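Local coordinates for protein chaperone CupB2 (Pseudomonas aeruginosa, PDB 3Q48) that probably acts as a periplasmic chaperone of the usher pathway, helping fimbrial subunits to fold and keeping them ready for pilus assembly, at residues 157-162 against 177-182; 184-189 against 203-208. All coordinates share one frame; numbering follows the deposited sequence.

Contact 1: 157-162 against 177-182; sequences GKLQWK and VNNPTP
Gln-160 O takes the N-H of Asn-178 at 2.9 Å in a nearly straight bond, while the CA of Val-177 lies 3.3 Å from that same Gln-160 O. The return bond runs from Gln-160 N to Asn-178 O at 3.1 Å, and together they make Gln-160 and Asn-178 an antiparallel hydrogen-bonded pair. Their side chains run side by side on the outer face, where Gln-160 NE2 reaches Asn-178 OD1 only weakly, at 3.4 Å. The opposite face is apolar. There Val-177 stands over the indole of Trp-161: its CB is 3.5 Å from the centroid of the six-membered ring and almost on the normal, a CH-pi contact, and its CG2 lies over the CE2-CZ2 bond. Trp-161 CG is anti to the carbonyl carbon (chi1 -58°), which lays the ring alongside the valine. Leu-159 extends this layer, its CB against Val-177 CG2 at 3.6 Å and its CD2 against the CA of Asn-179. Strand 160-163 is an outer strand of its three-stranded sheet, with a backbone bond between Trp-161 and Gly-247, and strand 175-179 is the middle one, with 210-214 on the far side; Leu-159 and Trp-161 pack inward on strands 185-194 and 227-233 of the facing sheet.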
ATOM      1  N   GLY A 157     -14.179   2.426  -8.145  1.00 30.54           N
ATOM      2  CA  GLY A 157     -15.518   2.774  -8.596  1.00 31.86           C
ATOM      3  C   GLY A 157     -16.626   1.735  -8.370  1.00 33.13           C
ATOM      4  O   GLY A 157     -17.760   1.969  -8.813  1.00 34.48           O
ATOM      5  N   LYS A 158     -16.333   0.592  -7.731  1.00 32.23           N
ATOM      6  CA  LYS A 158     -17.399  -0.382  -7.443  1.00 33.26           C
ATOM      7  C   LYS A 158     -17.683  -0.422  -5.946  1.00 32.72           C
ATOM      8  O   LYS A 158     -18.465  -1.211  -5.463  1.00 33.85           O
ATOM      9  CB  LYS A 158     -17.076  -1.792  -7.993  1.00 33.66           C
ATOM     10  CG  LYS A 158     -16.746  -1.793  -9.470  1.00 34.81           C
ATOM     11  CD  LYS A 158     -16.273  -3.160  -9.992  1.00 37.09           C
ATOM     12  CE  LYS A 158     -15.535  -2.939 -11.345  1.00 36.97           C
ATOM     13  NZ  LYS A 158     -15.407  -4.140 -12.225  1.00 36.84           N
ATOM     14  N   LEU A 159     -16.995   0.413  -5.204  1.00 32.37           N
ATOM     15  CA  LEU A 159     -17.241   0.509  -3.778  1.00 32.33           C
ATOM     16  C   LEU A 159     -18.660   1.007  -3.584  1.00 33.35           C
ATOM     17  O   LEU A 159     -19.133   1.826  -4.357  1.00 34.18           O
ATOM     18  CB  LEU A 159     -16.229   1.471  -3.156  1.00 30.85           C
ATOM     19  CG  LEU A 159     -14.815   1.000  -3.424  1.00 29.28           C
ATOM     20  CD1 LEU A 159     -13.832   2.027  -2.895  1.00 29.30           C
ATOM     21  CD2 LEU A 159     -14.578  -0.356  -2.766  1.00 24.08           C
ATOM     22  N   GLN A 160     -19.367   0.487  -2.606  1.00 34.33           N
ATOM     23  CA  GLN A 160     -20.681   1.048  -2.345  1.00 36.19           C
ATOM     24  C   GLN A 160     -20.705   1.645  -0.967  1.00 35.41           C
ATOM     25  O   GLN A 160     -19.983   1.203  -0.068  1.00 35.65           O
ATOM     26  CB  GLN A 160     -21.810   0.048  -2.632  1.00 38.01           C
ATOM     27  CG  GLN A 160     -21.622  -1.374  -2.129  1.00 43.42           C
ATOM     28  CD  GLN A 160     -21.992  -2.388  -3.215  1.00 52.37           C
ATOM     29  OE1 GLN A 160     -22.214  -1.981  -4.367  1.00 58.58           O
ATOM     30  NE2 GLN A 160     -22.037  -3.696  -2.873  1.00 49.84           N
ATOM     31  N   TRP A 161     -21.459   2.703  -0.795  1.00 35.24           N
ATOM     32  CA  TRP A 161     -21.330   3.433   0.467  1.00 35.63           C
ATOM     33  C   TRP A 161     -22.649   3.508   1.195  1.00 37.22           C
ATOM     34  O   TRP A 161     -23.692   3.468   0.584  1.00 37.52           O
ATOM     35  CB  TRP A 161     -20.728   4.842   0.233  1.00 34.51           C
ATOM     36  CG  TRP A 161     -19.375   4.771  -0.430  1.00 31.43           C
ATOM     37  CD1 TRP A 161     -19.102   4.415  -1.729  1.00 28.40           C
ATOM     38  CD2 TRP A 161     -18.106   5.025   0.194  1.00 27.99           C
ATOM     39  NE1 TRP A 161     -17.744   4.465  -1.950  1.00 28.88           N
ATOM     40  CE2 TRP A 161     -17.112   4.825  -0.786  1.00 25.96           C
ATOM     41  CE3 TRP A 161     -17.722   5.383   1.493  1.00 27.84           C
ATOM     42  CZ2 TRP A 161     -15.753   4.973  -0.517  1.00 25.31           C
ATOM     43  CZ3 TRP A 161     -16.360   5.543   1.768  1.00 28.87           C
ATOM     44  CH2 TRP A 161     -15.392   5.337   0.757  1.00 26.09           C
ATOM     45  N   LYS A 162     -22.596   3.597   2.511  1.00 39.31           N
ATOM     46  CA  LYS A 162     -23.819   3.759   3.293  1.00 42.49           C
ATOM     47  C   LYS A 162     -23.566   4.358   4.682  1.00 43.81           C
ATOM     48  O   LYS A 162     -22.441   4.266   5.249  1.00 42.04           O
ATOM     49  CB  LYS A 162     -24.556   2.420   3.431  1.00 43.72           C
ATOM     50  CG  LYS A 162     -24.036   1.525   4.536  1.00 44.59           C
ATOM     51  CD  LYS A 162     -25.038   0.421   4.839  1.00 50.12           C
ATOM     52  CE  LYS A 162     -24.313  -0.664   5.641  1.00 53.75           C
ATOM     53  NZ  LYS A 162     -25.066  -1.206   6.842  1.00 57.93           N
ATOM     54  N   VAL A 177     -17.947   1.747   3.771  1.00 34.91           N
ATOM     55  CA  VAL A 177     -17.717   1.354   2.387  1.00 32.93           C
ATOM     56  C   VAL A 177     -17.671  -0.154   2.305  1.00 33.02           C
ATOM     57  O   VAL A 177     -17.113  -0.809   3.187  1.00 32.42           O
ATOM     58  CB  VAL A 177     -16.423   1.953   1.854  1.00 31.43           C
ATOM     59  CG1 VAL A 177     -15.236   1.450   2.641  1.00 29.60           C
ATOM     60  CG2 VAL A 177     -16.291   1.651   0.396  1.00 30.82           C
ATOM     61  N   ASN A 178     -18.277  -0.714   1.259  1.00 33.54           N
ATOM     62  CA  ASN A 178     -18.127  -2.146   0.979  1.00 33.63           C
ATOM     63  C   ASN A 178     -17.319  -2.340  -0.279  1.00 31.94           C
ATOM     64  O   ASN A 178     -17.656  -1.805  -1.321  1.00 31.31           O
ATOM     65  CB  ASN A 178     -19.465  -2.899   0.890  1.00 35.26           C
ATOM     66  CG  ASN A 178     -19.289  -4.415   0.504  1.00 39.22           C
ATOM     67  OD1 ASN A 178     -19.898  -4.863  -0.477  1.00 46.25           O
ATOM     68  ND2 ASN A 178     -18.475  -5.186   1.269  1.00 37.29           N
ATOM     69  N   ASN A 179     -16.236  -3.097  -0.136  1.00 30.68           N
ATOM     70  CA  ASN A 179     -15.349  -3.443  -1.233  1.00 29.27           C
ATOM     71  C   ASN A 179     -15.620  -4.882  -1.682  1.00 30.16           C
ATOM     72  O   ASN A 179     -15.045  -5.846  -1.136  1.00 29.03           O
ATOM     73  CB  ASN A 179     -13.881  -3.300  -0.839  1.00 27.46           C
ATOM     74  CG  ASN A 179     -12.921  -3.598  -2.012  1.00 26.21           C
ATOM     75  OD1 ASN A 179     -13.339  -3.674  -3.197  1.00 21.66           O
ATOM     76  ND2 ASN A 179     -11.629  -3.722  -1.689  1.00 19.41           N
ATOM     77  N   PRO A 180     -16.456  -4.998  -2.716  1.00 30.29           N
ATOM     78  CA  PRO A 180     -16.905  -6.229  -3.277  1.00 31.33           C
ATOM     79  C   PRO A 180     -15.950  -6.668  -4.427  1.00 31.45           C
ATOM     80  O   PRO A 180     -16.380  -7.366  -5.347  1.00 34.40           O
ATOM     81  CB  PRO A 180     -18.310  -5.848  -3.796  1.00 30.24           C
ATOM     82  CG  PRO A 180     -18.071  -4.436  -4.346  1.00 30.70           C
ATOM     83  CD  PRO A 180     -16.976  -3.831  -3.474  1.00 30.19           C
ATOM     84  N   THR A 181     -14.683  -6.277  -4.364  1.00 29.13           N
ATOM     85  CA  THR A 181     -13.714  -6.555  -5.418  1.00 28.26           C
ATOM     86  C   THR A 181     -12.503  -7.356  -4.890  1.00 27.92           C
ATOM     87  O   THR A 181     -12.319  -7.475  -3.667  1.00 27.70           O
ATOM     88  CB  THR A 181     -13.108  -5.211  -6.045  1.00 27.46           C
ATOM     89  OG1 THR A 181     -12.088  -4.677  -5.177  1.00 25.89           O
ATOM     90  CG2 THR A 181     -14.172  -4.171  -6.305  1.00 24.91           C
ATOM     91  N   PRO A 182     -11.659  -7.897  -5.807  1.00 27.75           N
ATOM     92  CA  PRO A 182     -10.487  -8.649  -5.287  1.00 27.52           C
ATOM     93  C   PRO A 182      -9.278  -7.827  -4.861  1.00 26.45           C
ATOM     94  O   PRO A 182      -8.284  -8.413  -4.418  1.00 27.78           O
ATOM     95  CB  PRO A 182     -10.143  -9.673  -6.419  1.00 28.42           C
ATOM     96  CG  PRO A 182     -10.851  -9.177  -7.684  1.00 28.52           C
ATOM     97  CD  PRO A 182     -11.945  -8.173  -7.240  1.00 27.80           C
TER

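Contact 2: 184-189 against 203-208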
ATOM      1  N   TYR A 184      -7.111  -4.489  -2.963  1.00 22.27           N
ATOM      2  CA  TYR A 184      -7.067  -3.470  -1.929  1.00 22.04           C
ATOM      3  C   TYR A 184      -7.416  -2.157  -2.606  1.00 22.75           C
ATOM      4  O   TYR A 184      -7.140  -1.962  -3.818  1.00 23.86           O
ATOM      5  CB  TYR A 184      -5.666  -3.426  -1.258  1.00 20.76           C
ATOM      6  CG  TYR A 184      -5.449  -4.635  -0.340  1.00 19.36           C
ATOM      7  CD1 TYR A 184      -5.730  -4.555   1.021  1.00 18.59           C
ATOM      8  CD2 TYR A 184      -5.021  -5.865  -0.855  1.00 17.45           C
ATOM      9  CE1 TYR A 184      -5.576  -5.695   1.853  1.00 22.05           C
ATOM     10  CE2 TYR A 184      -4.858  -6.974  -0.059  1.00 19.25           C
ATOM     11  CZ  TYR A 184      -5.147  -6.892   1.292  1.00 22.16           C
ATOM     12  OH  TYR A 184      -5.019  -8.010   2.085  1.00 25.30           O
ATOM     13  N   VAL A 185      -8.056  -1.261  -1.868  1.00 22.83           N
ATOM     14  CA  VAL A 185      -8.269   0.067  -2.379  1.00 21.71           C
ATOM     15  C   VAL A 185      -7.752   0.966  -1.313  1.00 21.85           C
ATOM     16  O   VAL A 185      -8.212   0.900  -0.195  1.00 23.97           O
ATOM     17  CB  VAL A 185      -9.775   0.298  -2.680  1.00 23.43           C
ATOM     18  CG1 VAL A 185     -10.090   1.860  -3.094  1.00 22.38           C
ATOM     19  CG2 VAL A 185     -10.228  -0.689  -3.749  1.00 19.95           C
ATOM     20  N   SER A 186      -6.758   1.772  -1.631  1.00 21.66           N
ATOM     21  CA  SER A 186      -6.171   2.708  -0.654  1.00 22.18           C
ATOM     22  C   SER A 186      -6.702   4.110  -0.863  1.00 22.16           C
ATOM     23  O   SER A 186      -6.652   4.622  -1.982  1.00 22.25           O
ATOM     24  CB  SER A 186      -4.638   2.729  -0.786  1.00 21.60           C
ATOM     25  OG  SER A 186      -4.158   1.417  -0.568  1.00 23.78           O
ATOM     26  N   PHE A 187      -7.201   4.713   0.204  1.00 22.39           N
ATOM     27  CA  PHE A 187      -7.747   6.062   0.152  1.00 23.96           C
ATOM     28  C   PHE A 187      -6.759   7.096   0.686  1.00 24.45           C
ATOM     29  O   PHE A 187      -6.301   6.955   1.837  1.00 25.89           O
ATOM     30  CB  PHE A 187      -9.014   6.179   1.010  1.00 23.78           C
ATOM     31  CG  PHE A 187     -10.072   5.178   0.682  1.00 24.07           C
ATOM     32  CD1 PHE A 187     -10.986   5.419  -0.340  1.00 23.42           C
ATOM     33  CD2 PHE A 187     -10.205   4.012   1.448  1.00 25.32           C
ATOM     34  CE1 PHE A 187     -11.976   4.476  -0.638  1.00 24.33           C
ATOM     35  CE2 PHE A 187     -11.208   3.074   1.166  1.00 24.51           C
ATOM     36  CZ  PHE A 187     -12.091   3.305   0.127  1.00 24.67           C
ATOM     37  N   ALA A 188      -6.460   8.133  -0.102  1.00 23.54           N
ATOM     38  CA  ALA A 188      -5.673   9.254   0.406  1.00 23.34           C
ATOM     39  C   ALA A 188      -6.559  10.195   1.182  1.00 24.28           C
ATOM     40  O   ALA A 188      -6.068  10.984   2.013  1.00 25.19           O
ATOM     41  CB  ALA A 188      -4.973  10.016  -0.737  1.00 23.11           C
ATOM     42  N   SER A 189      -7.865  10.152   0.896  1.00 23.86           N
ATOM     43  CA  SER A 189      -8.818  11.016   1.605  1.00 24.33           C
ATOM     44  C   SER A 189     -10.188  10.552   1.313  1.00 23.72           C
ATOM     45  O   SER A 189     -10.431  10.027   0.232  1.00 23.82           O
ATOM     46  CB  SER A 189      -8.695  12.493   1.180  1.00 25.37           C
ATOM     47  OG  SER A 189      -9.061  12.671  -0.176  1.00 26.60           O
ATOM     48  N   LYS A 203      -8.433   8.777   6.024  1.00 35.02           N
ATOM     49  CA  LYS A 203      -7.884   7.989   4.953  1.00 34.41           C
ATOM     50  C   LYS A 203      -7.833   6.539   5.426  1.00 33.46           C
ATOM     51  O   LYS A 203      -8.315   6.215   6.517  1.00 35.04           O
ATOM     52  CB  LYS A 203      -6.477   8.491   4.599  1.00 34.86           C
ATOM     53  CG  LYS A 203      -5.478   8.504   5.764  1.00 36.50           C
ATOM     54  CD  LYS A 203      -4.496   9.665   5.558  1.00 43.95           C
ATOM     55  CE  LYS A 203      -3.084   9.329   6.034  1.00 46.18           C
ATOM     56  NZ  LYS A 203      -2.560   8.114   5.309  1.00 48.47           N
ATOM     57  N   GLY A 204      -7.250   5.667   4.625  1.00 30.91           N
ATOM     58  CA  GLY A 204      -7.167   4.281   5.019  1.00 29.60           C
ATOM     59  C   GLY A 204      -7.194   3.373   3.819  1.00 28.60           C
ATOM     60  O   GLY A 204      -6.903   3.784   2.684  1.00 29.09           O
ATOM     61  N   MET A 205      -7.535   2.128   4.068  1.00 27.43           N
ATOM     62  CA  MET A 205      -7.461   1.118   3.044  1.00 25.91           C
ATOM     63  C   MET A 205      -8.522   0.107   3.384  1.00 26.18           C
ATOM     64  O   MET A 205      -8.710  -0.235   4.564  1.00 26.19           O
ATOM     65  CB  MET A 205      -6.098   0.422   3.080  1.00 24.78           C
ATOM     66  CG  MET A 205      -5.926  -0.534   1.970  1.00 24.05           C
ATOM     67  SD  MET A 205      -4.274  -1.217   1.744  1.00 29.30           S
ATOM     68  CE  MET A 205      -3.887  -1.904   3.376  1.00 27.11           C
ATOM     69  N   VAL A 206      -9.196  -0.367   2.345  1.00 25.05           N
ATOM     70  CA  VAL A 206     -10.174  -1.391   2.485  1.00 25.09           C
ATOM     71  C   VAL A 206      -9.641  -2.588   1.675  1.00 25.33           C
ATOM     72  O   VAL A 206      -9.147  -2.467   0.539  1.00 24.60           O
ATOM     73  CB  VAL A 206     -11.609  -0.900   2.056  1.00 25.87           C
ATOM     74  CG1 VAL A 206     -11.710  -0.654   0.523  1.00 24.17           C
ATOM     75  CG2 VAL A 206     -12.700  -1.878   2.524  1.00 26.61           C
ATOM     76  N   ALA A 207      -9.712  -3.737   2.329  1.00 25.58           N
ATOM     77  CA  ALA A 207      -9.184  -5.010   1.850  1.00 25.14           C
ATOM     78  C   ALA A 207     -10.224  -5.623   0.913  1.00 25.83           C
ATOM     79  O   ALA A 207     -11.442  -5.319   1.055  1.00 25.84           O
ATOM     80  CB  ALA A 207      -8.947  -5.930   3.070  1.00 24.02           C
ATOM     81  N   PRO A 208      -9.772  -6.490  -0.021  1.00 25.65           N
ATOM     82  CA  PRO A 208     -10.717  -7.170  -0.914  1.00 26.47           C
ATOM     83  C   PRO A 208     -11.876  -7.851  -0.125  1.00 27.77           C
ATOM     84  O   PRO A 208     -11.669  -8.385   0.960  1.00 26.52           O
ATOM     85  CB  PRO A 208      -9.871  -8.265  -1.596  1.00 26.38           C
ATOM     86  CG  PRO A 208      -8.432  -7.930  -1.295  1.00 25.15           C
ATOM     87  CD  PRO A 208      -8.443  -7.139  -0.007  1.00 25.53           C
TER
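The ring of Tyr-184 lies with one face over Pro-208, whose CD sits 3.5 Å from the ring centroid and only 8° off the normal, a CH-pi contact centred on the aromatic system. Ala-207 meets the CD1-CE1 side of this ring obliquely, CB to CE1 at 3.6 Å. Met-205 also approaches at a slant, its SD 3.7 Å from Tyr-184 CD1, a Met-aromatic contact. An extended start (chi1 -175°, CG anti to the backbone N) carries the methionine over Ser-186, its partner in a non-hydrogen-bonded pair, bringing SD within 3.5 Å of Ser-186 OG. On the other face of the hairpin Phe-187 slants across Val-206, touching CG1 with CE2 at 3.8 Å, while the edge of its ring borders the backbone of Gly-204. Between these two layers the main chains are joined at two hydrogen-bonded pairs, Val-185 with Val-206 and Phe-187 with Gly-204; the bond from Phe-187 N to Gly-204 O is 2.7 Å long. This is an antiparallel beta hairpin at the edge of a sheet in an immunoglobulin-like domain, and Tyr-184 and Met-205 rest on Leu-113 of the other domain, at the interdomain junction of the two-domain PapD-like fold.

Both contacts pair antiparallel strands of the same C-terminal immunoglobulin-like domain, but in different sheets of its sandwich, and strand 175-179 leads on into strand 185-194. Contact 1 lies about 18 Å from the centre of the chain and contact 2 about 8 Å, measured between centres. Each is partly buried and has one face in the sandwich, where Leu-159 touches Val-185 and Phe-187. Away from the sandwich they differ: contact 1 presents exposed or partly exposed amides, whereas contact 2 sets a strand methionine and a loop tyrosine against the N-terminal domain. The two meet where the strands run out into loops: Asn-179 ND2 bonds weakly to Ala-207 O and the carbonyl of Pro-182 packs against the Pro-208 ring.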